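Local structure of rubisco operon transcriptional regulator (Synechocystis sp., 5Y2W) at residues I111-E114 / G118-L121; Q124-R129 / F181-R186; A149-M154 / S171-L176. The protein is a LysR-type transcription factor, probably a repressor coordinating carbon and nitrogen metabolism, whose regulatory domain binds 2-phosphoglycolate. One frame throughout, in Å; residues are numbered along the deposited sequence.

Contact 1 is buried, while contacts 2 and 3 are partly buried and further from the centre of the chain. Contacts 1 and 2 share helix 118-129 and the ligand. Contact 1 holds the phosphate with charged, hydroxyl and backbone groups. Contact 2 reaches the carboxylate through R185 and is otherwise apolar. Contact 3 is a small apolar meeting of helix 143-151 with strand 173-176. It does not touch the ligand, and the side chain of I150 lies about 14 Å from it. I111 connects contacts 1 and 3, with its CD1 packing on A149 and I150. Along the chain, contact 3 is nested inside the loop closed by contact 2.

Contact 1: residues I111-E114 / G118-L121; sequences IMRE and GTRL. With PGA (2-phosphoglycolic acid), chain B.
R120 lies across the loop residues M112 to E114, and T119 OG1 comes within 3.7 Å of R113 NH2 beside the ligand phosphate. The tight side is this phosphate site. R113 NH1 donates to O2P of the ligand at 2.9 Å; NH2 adds a weak bond to the same oxygen. T119 closes on O3P twice, with its backbone N and with OG1 at 2.7 Å. G118 N donates to ligand O4P at 2.8 Å. These last two residues sit at the start of helix 118-129, so backbone N-H groups at its N-terminal end face the anion. The R113 chain bends at chi2 (-78°) and chi3 (-56°), which folds its guanidinium back beside E114. E114 receives it side-on: R113 NE donates to E114 OE2 at 2.9 Å, and R113 NH1 to E114 OE1 at 2.8 Å. Both carboxylate oxygens are met on the syn side. N47 also bonds E114 OE1, and N143 bonds R113 NH2. The guanidinium is thus fixed in rotation.

The side nearer solvent is R120, partly exposed though the loop covers much of it. Its chain runs extended from CG to NE and crosses the M112 side chain at about a right angle, with M112 SD 3.9 Å from R120 CG. At its end, R120 NH2 donates to R113 O at 2.8 Å, in the guanidinium plane and nearly straight (163°). E139 pairs with the same nitrogen. R120 therefore holds the backbone of R113 while E114 sets its side chain. The chemistry suits an anionic phosphate, whose charge R113 and the helix start would probably stabilise together.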
loop_
_atom_site.group_PDB
_atom_site.type_symbol
_atom_site.label_atom_id
_atom_site.label_comp_id
_atom_site.label_asym_id
_atom_site.label_seq_id
_atom_site.Cartn_x
_atom_site.Cartn_y
_atom_site.Cartn_z
ATOM N N ILE A 111 5.439 15.933 -4.427
ATOM C CA ILE A 111 4.946 15.171 -3.315
ATOM C C ILE A 111 5.989 14.191 -2.923
ATOM O O ILE A 111 6.473 13.436 -3.775
ATOM C CB ILE A 111 3.665 14.423 -3.713
ATOM C CG1 ILE A 111 2.605 15.416 -4.242
ATOM C CG2 ILE A 111 3.136 13.625 -2.523
ATOM C CD1 ILE A 111 1.731 14.867 -5.345
ATOM N N MET A 112 6.305 14.121 -1.652
ATOM C CA MET A 112 7.337 13.189 -1.209
ATOM C C MET A 112 6.730 11.984 -0.482
ATOM O O MET A 112 5.661 12.058 0.087
ATOM C CB MET A 112 8.265 13.882 -0.231
ATOM C CG MET A 112 9.265 14.843 -0.831
ATOM S SD MET A 112 10.761 14.061 -1.493
ATOM C CE MET A 112 11.749 15.412 -2.152
ATOM N N ARG A 113 7.415 10.857 -0.538
ATOM C CA ARG A 113 7.140 9.705 0.298
ATOM C C ARG A 113 7.549 10.032 1.749
ATOM O O ARG A 113 8.249 11.031 1.996
ATOM C CB ARG A 113 7.986 8.505 -0.206
ATOM C CG ARG A 113 7.464 7.824 -1.460
ATOM C CD ARG A 113 6.303 6.902 -1.191
ATOM N NE ARG A 113 6.703 5.926 -0.181
ATOM C CZ ARG A 113 7.376 4.797 -0.405
ATOM N NH1 ARG A 113 7.786 4.075 0.652
ATOM N NH2 ARG A 113 7.644 4.403 -1.659
ATOM N N GLU A 114 7.119 9.183 2.685
ATOM C CA GLU A 114 7.531 9.242 4.124
ATOM C C GLU A 114 9.034 9.078 4.274
ATOM O O GLU A 114 9.682 8.434 3.418
ATOM C CB GLU A 114 6.822 8.172 4.931
ATOM C CG GLU A 114 7.339 6.716 4.802
ATOM C CD GLU A 114 7.031 6.038 3.455
ATOM O OE1 GLU A 114 7.518 4.889 3.269
ATOM O OE2 GLU A 114 6.351 6.650 2.562
ATOM N N GLY A 118 13.180 4.503 0.651
ATOM C CA GLY A 118 14.374 4.554 -0.227
ATOM C C GLY A 118 14.103 5.332 -1.479
ATOM O O GLY A 118 15.024 5.897 -2.082
ATOM N N THR A 119 12.821 5.405 -1.870
ATOM C CA THR A 119 12.446 6.183 -3.050
ATOM C C THR A 119 12.814 7.614 -2.758
ATOM O O THR A 119 13.558 8.229 -3.541
ATOM C CB THR A 119 10.967 6.064 -3.416
ATOM O OG1 THR A 119 10.691 4.741 -3.807
ATOM C CG2 THR A 119 10.576 6.995 -4.593
ATOM N N ARG A 120 12.307 8.131 -1.629
ATOM C CA ARG A 120 12.593 9.496 -1.176
ATOM C C ARG A 120 14.119 9.757 -1.063
ATOM O O ARG A 120 14.626 10.768 -1.535
ATOM C CB ARG A 120 11.916 9.695 0.169
ATOM C CG ARG A 120 12.012 11.087 0.749
ATOM C CD ARG A 120 11.559 11.059 2.189
ATOM N NE ARG A 120 11.921 12.277 2.931
ATOM C CZ ARG A 120 11.057 13.127 3.496
ATOM N NH1 ARG A 120 11.522 14.195 4.140
ATOM N NH2 ARG A 120 9.739 12.946 3.437
ATOM N N LEU A 121 14.856 8.835 -0.470
ATOM C CA LEU A 121 16.293 9.090 -0.285
ATOM C C LEU A 121 17.012 9.210 -1.665
ATOM O O LEU A 121 17.818 10.103 -1.907
ATOM C CB LEU A 121 16.866 8.012 0.570
ATOM C CG LEU A 121 18.288 8.219 1.033
ATOM C CD1 LEU A 121 18.342 9.423 1.965
ATOM C CD2 LEU A 121 18.781 6.931 1.713
HETATM P P PGA B . 10.575 2.428 -0.574
HETATM O O1P PGA B . 11.277 1.481 -1.679
HETATM O O2P PGA B . 9.265 1.787 -0.256
HETATM O O3P PGA B . 10.489 3.802 -1.261
HETATM O O4P PGA B . 11.430 2.270 0.627
HETATM C C2 PGA B . 10.733 1.057 -2.910
HETATM C C1 PGA B . 11.739 1.125 -4.052
HETATM O O1 PGA B . 11.376 0.774 -5.219
HETATM O O2 PGA B . 12.891 1.527 -3.786
#

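Contact 2: residues Q124-R129 / F181-R186; sequences QNLFHR and FPIKRR. With PGA (2-phosphoglycolic acid), chain B.
L126 points its CD2 methyl at the far end of the F181 ring, meeting CZ at 3.4 Å. The two side chains cross obliquely. L126 CG is anti to the backbone N (chi1 179°), a setting that carries the branch off helix 118-129 towards residues 181-183. The same CD2 also meets I183 CD1 at 3.8 Å. One methyl thus lies against both an aromatic ring and an aliphatic tip. F127 is the next residue on the helix and makes a lighter contact. Its CE1 comes to the edge of the F181 ring, near the ring plane, 4.4 Å from F181 CZ. On its own side F127 packs edge-to-face with F110. V86 of strand 81-89 touches F181, and backbone bonds tie I183 to L84 and R185 to N82. F181 and I183 thus lie between strand 81-89 and the helix.

R185 reaches past residues 124-129 to the ligand, near the start of the same helix. Its chain is extended as far as NE (chi1 178°), and this carries the guanidinium to the ligand carboxylate. Two nitrogens converge on one oxygen. R185 NE donates to O2 of the ligand at 2.9 Å. R185 NH2 donates to the same atom, at a modelled 2.5 Å that is short and doubtful in detail. The carboxylate carbon C1 lies in the guanidinium plane. A leucine here would probably leave O2 without these two donors and the carboxylate charge without this positive partner. Apolar side chains thus join the segment to the helix, while R185, two residues after I183, probably reads the acid end of 2-phosphoglycolate.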
loop_
_atom_site.group_PDB
_atom_site.type_symbol
_atom_site.label_atom_id
_atom_site.label_comp_id
_atom_site.label_asym_id
_atom_site.label_seq_id
_atom_site.Cartn_x
_atom_site.Cartn_y
_atom_site.Cartn_z
ATOM N N GLN A 124 16.010 12.620 -3.058
ATOM C CA GLN A 124 16.791 13.658 -2.347
ATOM C C GLN A 124 18.244 13.703 -2.774
ATOM O O GLN A 124 18.816 14.776 -2.935
ATOM C CB GLN A 124 16.765 13.448 -0.881
ATOM C CG GLN A 124 15.394 13.773 -0.311
ATOM C CD GLN A 124 15.237 13.265 1.104
ATOM O OE1 GLN A 124 15.796 12.245 1.490
ATOM N NE2 GLN A 124 14.480 13.968 1.869
ATOM N N ASN A 125 18.836 12.551 -3.000
ATOM C CA ASN A 125 20.250 12.561 -3.385
ATOM C C ASN A 125 20.419 13.077 -4.739
ATOM O O ASN A 125 21.331 13.834 -5.004
ATOM C CB ASN A 125 20.855 11.188 -3.263
ATOM C CG ASN A 125 21.036 10.833 -1.822
ATOM O OD1 ASN A 125 21.130 11.730 -1.024
ATOM N ND2 ASN A 125 20.999 9.551 -1.468
ATOM N N LEU A 126 19.514 12.694 -5.616
ATOM C CA LEU A 126 19.599 13.176 -6.972
ATOM C C LEU A 126 19.424 14.712 -7.029
ATOM O O LEU A 126 20.204 15.407 -7.705
ATOM C CB LEU A 126 18.591 12.470 -7.842
ATOM C CG LEU A 126 18.613 12.947 -9.313
ATOM C CD1 LEU A 126 19.855 12.362 -10.021
ATOM C CD2 LEU A 126 17.328 12.573 -10.047
ATOM N N PHE A 127 18.419 15.237 -6.335
ATOM C CA PHE A 127 18.159 16.697 -6.328
ATOM C C PHE A 127 19.298 17.507 -5.693
ATOM O O PHE A 127 19.660 18.558 -6.199
ATOM C CB PHE A 127 16.821 17.015 -5.625
ATOM C CG PHE A 127 15.614 16.527 -6.379
ATOM C CD1 PHE A 127 15.720 16.065 -7.671
ATOM C CD2 PHE A 127 14.369 16.612 -5.818
ATOM C CE1 PHE A 127 14.604 15.662 -8.366
ATOM C CE2 PHE A 127 13.247 16.189 -6.499
ATOM C CZ PHE A 127 13.364 15.709 -7.759
ATOM N N HIS A 128 19.860 17.004 -4.602
ATOM C CA HIS A 128 21.021 17.624 -3.976
ATOM C C HIS A 128 22.180 17.667 -4.993
ATOM O O HIS A 128 22.761 18.698 -5.269
ATOM C CB HIS A 128 21.396 16.807 -2.752
ATOM C CG HIS A 128 22.541 17.365 -1.980
ATOM N ND1 HIS A 128 23.848 16.961 -2.186
ATOM C CD2 HIS A 128 22.578 18.283 -0.989
ATOM C CE1 HIS A 128 24.641 17.619 -1.364
ATOM N NE2 HIS A 128 23.895 18.425 -0.627
ATOM N N ARG A 129 22.477 16.529 -5.595
ATOM C CA ARG A 129 23.553 16.441 -6.561
ATOM C C ARG A 129 23.378 17.477 -7.677
ATOM O O ARG A 129 24.347 17.984 -8.215
ATOM C CB ARG A 129 23.588 15.016 -7.180
ATOM C CG ARG A 129 24.709 14.792 -8.166
ATOM C CD ARG A 129 24.815 13.342 -8.572
ATOM N NE ARG A 129 26.163 13.070 -9.053
ATOM C CZ ARG A 129 26.566 13.257 -10.296
ATOM N NH1 ARG A 129 25.740 13.712 -11.243
ATOM N NH2 ARG A 129 27.800 12.974 -10.610
ATOM N N PHE A 181 16.660 10.974 -15.535
ATOM C CA PHE A 181 15.706 9.945 -15.246
ATOM C C PHE A 181 15.718 8.965 -16.377
ATOM O O PHE A 181 15.991 9.354 -17.475
ATOM C CB PHE A 181 14.314 10.552 -15.021
ATOM C CG PHE A 181 14.194 11.182 -13.670
ATOM C CD1 PHE A 181 14.603 12.500 -13.460
ATOM C CD2 PHE A 181 13.742 10.429 -12.600
ATOM C CE1 PHE A 181 14.512 13.068 -12.229
ATOM C CE2 PHE A 181 13.673 10.986 -11.346
ATOM C CZ PHE A 181 14.078 12.300 -11.146
ATOM N N PRO A 182 15.368 7.699 -16.113
ATOM C CA PRO A 182 14.991 7.117 -14.833
ATOM C C PRO A 182 16.127 7.005 -13.885
ATOM O O PRO A 182 17.267 6.961 -14.294
ATOM C CB PRO A 182 14.510 5.705 -15.197
ATOM C CG PRO A 182 15.161 5.428 -16.494
ATOM C CD PRO A 182 15.199 6.736 -17.219
ATOM N N ILE A 183 15.832 7.006 -12.596
ATOM C CA ILE A 183 16.876 6.736 -11.654
ATOM C C ILE A 183 17.101 5.249 -11.784
ATOM O O ILE A 183 16.160 4.443 -11.603
ATOM C CB ILE A 183 16.510 7.099 -10.225
ATOM C CG1 ILE A 183 16.241 8.623 -10.181
ATOM C CG2 ILE A 183 17.641 6.653 -9.255
ATOM C CD1 ILE A 183 16.122 9.225 -8.796
ATOM N N LYS A 184 18.309 4.890 -12.178
ATOM C CA LYS A 184 18.631 3.456 -12.425
ATOM C C LYS A 184 18.778 2.692 -11.089
ATOM O O LYS A 184 19.495 3.081 -10.219
ATOM C CB LYS A 184 19.910 3.329 -13.231
ATOM C CG LYS A 184 19.743 3.735 -14.694
ATOM C CD LYS A 184 21.105 3.874 -15.382
ATOM C CE LYS A 184 21.016 4.655 -16.678
ATOM N NZ LYS A 184 20.744 6.103 -16.420
ATOM N N ARG A 185 18.006 1.656 -10.907
ATOM C CA ARG A 185 17.913 1.040 -9.592
ATOM C C ARG A 185 17.428 -0.364 -9.865
ATOM O O ARG A 185 16.868 -0.647 -10.917
ATOM C CB ARG A 185 16.957 1.908 -8.794
ATOM C CG ARG A 185 16.587 1.531 -7.404
ATOM C CD ARG A 185 15.544 2.571 -6.944
ATOM N NE ARG A 185 15.025 2.392 -5.577
ATOM C CZ ARG A 185 15.675 2.756 -4.471
ATOM N NH1 ARG A 185 16.833 3.358 -4.578
ATOM N NH2 ARG A 185 15.134 2.583 -3.265
ATOM N N ARG A 186 17.624 -1.266 -8.936
ATOM C CA ARG A 186 17.365 -2.659 -9.279
ATOM C C ARG A 186 16.672 -3.217 -8.091
ATOM O O ARG A 186 16.861 -2.682 -7.020
ATOM C CB ARG A 186 18.704 -3.368 -9.530
ATOM C CG ARG A 186 19.513 -2.711 -10.664
ATOM C CD ARG A 186 20.779 -3.425 -11.030
ATOM N NE ARG A 186 20.553 -4.591 -11.892
ATOM C CZ ARG A 186 21.457 -5.566 -12.143
ATOM N NH1 ARG A 186 22.671 -5.575 -11.579
ATOM N NH2 ARG A 186 21.118 -6.571 -12.959
HETATM P P PGA B . 10.575 2.428 -0.574
HETATM O O1P PGA B . 11.277 1.481 -1.679
HETATM O O2P PGA B . 9.265 1.787 -0.256
HETATM O O3P PGA B . 10.489 3.802 -1.261
HETATM O O4P PGA B . 11.430 2.270 0.627
HETATM C C2 PGA B . 10.733 1.057 -2.910
HETATM C C1 PGA B . 11.739 1.125 -4.052
HETATM O O1 PGA B . 11.376 0.774 -5.219
HETATM O O2 PGA B . 12.891 1.527 -3.786
#

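Contact 3: residues A149-M154 / S171-L176; sequences AIAGGM and SELTIL
L173 on strand 173-176 packs against A151 and I150 at the end of helix 143-151, which closes in a Schellman motif. Both elements belong to the LysR substrate-binding domain, and the strand is an outermost one, within this chain, of a three-stranded antiparallel sheet. L173 has the most surface buried here. Its CD2 methyl does the touching, 3.6 Å from I150 CG2, and the two side chains cross at about a right angle. I150 CG1 is anti to the carbonyl carbon (chi1 -67°), which leaves CG2 to meet the leucine. I150 also reaches I87 of the neighbouring strand 81-89.

A151 comes second. Its small CB lies 4.4 Å from the same L173 methyl, and its backbone N is also close to it. E172 is third. Its CB meets A151 CB at 4.4 Å, while its carboxylate turns to another partner, a salt bridge from OE2 to R170. The contact across the segments is therefore made by carbon atoms alone at the side-chain level. It lays the last turn of the helix against this strand. Just beyond, G153 has positive phi (81°), M154 N bonds A149 O at 2.8 Å and G153 N bonds I150 O at 2.9 Å.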
loop_
_atom_site.group_PDB
_atom_site.type_symbol
_atom_site.label_atom_id
_atom_site.label_comp_id
_atom_site.label_asym_id
_atom_site.label_seq_id
_atom_site.Cartn_x
_atom_site.Cartn_y
_atom_site.Cartn_z
ATOM N N ALA A 149 -2.755 11.634 -5.308
ATOM C CA ALA A 149 -2.503 13.091 -5.210
ATOM C C ALA A 149 -2.143 13.744 -6.544
ATOM O O ALA A 149 -2.618 14.854 -6.878
ATOM C CB ALA A 149 -1.470 13.397 -4.144
ATOM N N ILE A 150 -1.374 13.022 -7.353
ATOM C CA ILE A 150 -0.964 13.545 -8.619
ATOM C C ILE A 150 -2.199 13.644 -9.491
ATOM O O ILE A 150 -2.382 14.629 -10.175
ATOM C CB ILE A 150 0.029 12.646 -9.319
ATOM C CG1 ILE A 150 1.345 12.607 -8.546
ATOM C CG2 ILE A 150 0.259 13.097 -10.764
ATOM C CD1 ILE A 150 2.214 11.459 -9.005
ATOM N N ALA A 151 -3.004 12.588 -9.508
ATOM C CA ALA A 151 -4.220 12.592 -10.289
ATOM C C ALA A 151 -5.132 13.739 -9.835
ATOM O O ALA A 151 -5.811 14.298 -10.660
ATOM C CB ALA A 151 -4.946 11.283 -10.159
ATOM N N GLY A 152 -5.153 14.080 -8.541
ATOM C CA GLY A 152 -5.973 15.220 -8.069
ATOM C C GLY A 152 -5.272 16.568 -8.202
ATOM O O GLY A 152 -5.681 17.537 -7.552
ATOM N N GLY A 153 -4.174 16.624 -8.971
ATOM C CA GLY A 153 -3.560 17.890 -9.347
ATOM C C GLY A 153 -2.677 18.452 -8.261
ATOM O O GLY A 153 -2.350 19.613 -8.275
ATOM N N MET A 154 -2.244 17.642 -7.313
ATOM C CA MET A 154 -1.412 18.152 -6.221
ATOM C C MET A 154 0.099 18.210 -6.512
ATOM O O MET A 154 0.905 18.577 -5.649
ATOM C CB MET A 154 -1.698 17.343 -4.963
ATOM C CG MET A 154 -3.081 17.637 -4.403
ATOM S SD MET A 154 -3.633 16.357 -3.251
ATOM C CE MET A 154 -4.956 15.635 -4.236
ATOM N N SER A 171 -5.994 6.573 -17.581
ATOM C CA SER A 171 -5.014 6.999 -16.612
ATOM C C SER A 171 -4.645 8.458 -16.894
ATOM O O SER A 171 -4.306 8.863 -17.995
ATOM C CB SER A 171 -3.763 6.141 -16.552
ATOM O OG SER A 171 -3.027 6.525 -15.386
ATOM N N GLU A 172 -4.742 9.220 -15.831
ATOM C CA GLU A 172 -4.415 10.620 -15.799
ATOM C C GLU A 172 -2.906 10.855 -15.690
ATOM O O GLU A 172 -2.445 11.975 -15.878
ATOM C CB GLU A 172 -5.117 11.203 -14.557
ATOM C CG GLU A 172 -6.626 11.330 -14.726
ATOM C CD GLU A 172 -6.955 12.499 -15.635
ATOM O OE1 GLU A 172 -7.334 13.499 -15.083
ATOM O OE2 GLU A 172 -6.755 12.450 -16.858
ATOM N N LEU A 173 -2.158 9.791 -15.401
ATOM C CA LEU A 173 -0.762 9.879 -15.042
ATOM C C LEU A 173 0.105 9.736 -16.255
ATOM O O LEU A 173 -0.234 9.065 -17.164
ATOM C CB LEU A 173 -0.388 8.771 -14.073
ATOM C CG LEU A 173 -1.244 8.738 -12.851
ATOM C CD1 LEU A 173 -0.627 7.663 -11.964
ATOM C CD2 LEU A 173 -1.266 10.119 -12.191
ATOM N N THR A 174 1.261 10.366 -16.222
ATOM C CA THR A 174 2.136 10.368 -17.353
ATOM C C THR A 174 3.554 10.469 -16.817
ATOM O O THR A 174 3.777 11.057 -15.743
ATOM C CB THR A 174 1.791 11.584 -18.273
ATOM O OG1 THR A 174 2.530 11.486 -19.468
ATOM C CG2 THR A 174 2.190 12.908 -17.636
ATOM N N ILE A 175 4.496 9.913 -17.555
ATOM C CA ILE A 175 5.920 10.032 -17.235
ATOM C C ILE A 175 6.484 11.254 -17.927
ATOM O O ILE A 175 6.352 11.387 -19.148
ATOM C CB ILE A 175 6.706 8.785 -17.653
ATOM C CG1 ILE A 175 6.309 7.627 -16.747
ATOM C CG2 ILE A 175 8.186 9.007 -17.503
ATOM C CD1 ILE A 175 6.583 6.257 -17.320
ATOM N N LEU A 176 7.071 12.170 -17.145
ATOM C CA LEU A 176 7.799 13.278 -17.722
ATOM C C LEU A 176 9.246 12.847 -18.056
ATOM O O LEU A 176 9.985 12.288 -17.201
ATOM C CB LEU A 176 7.813 14.443 -16.767
ATOM C CG LEU A 176 6.440 15.030 -16.370
ATOM C CD1 LEU A 176 6.684 16.224 -15.466
ATOM C CD2 LEU A 176 5.631 15.440 -17.593
#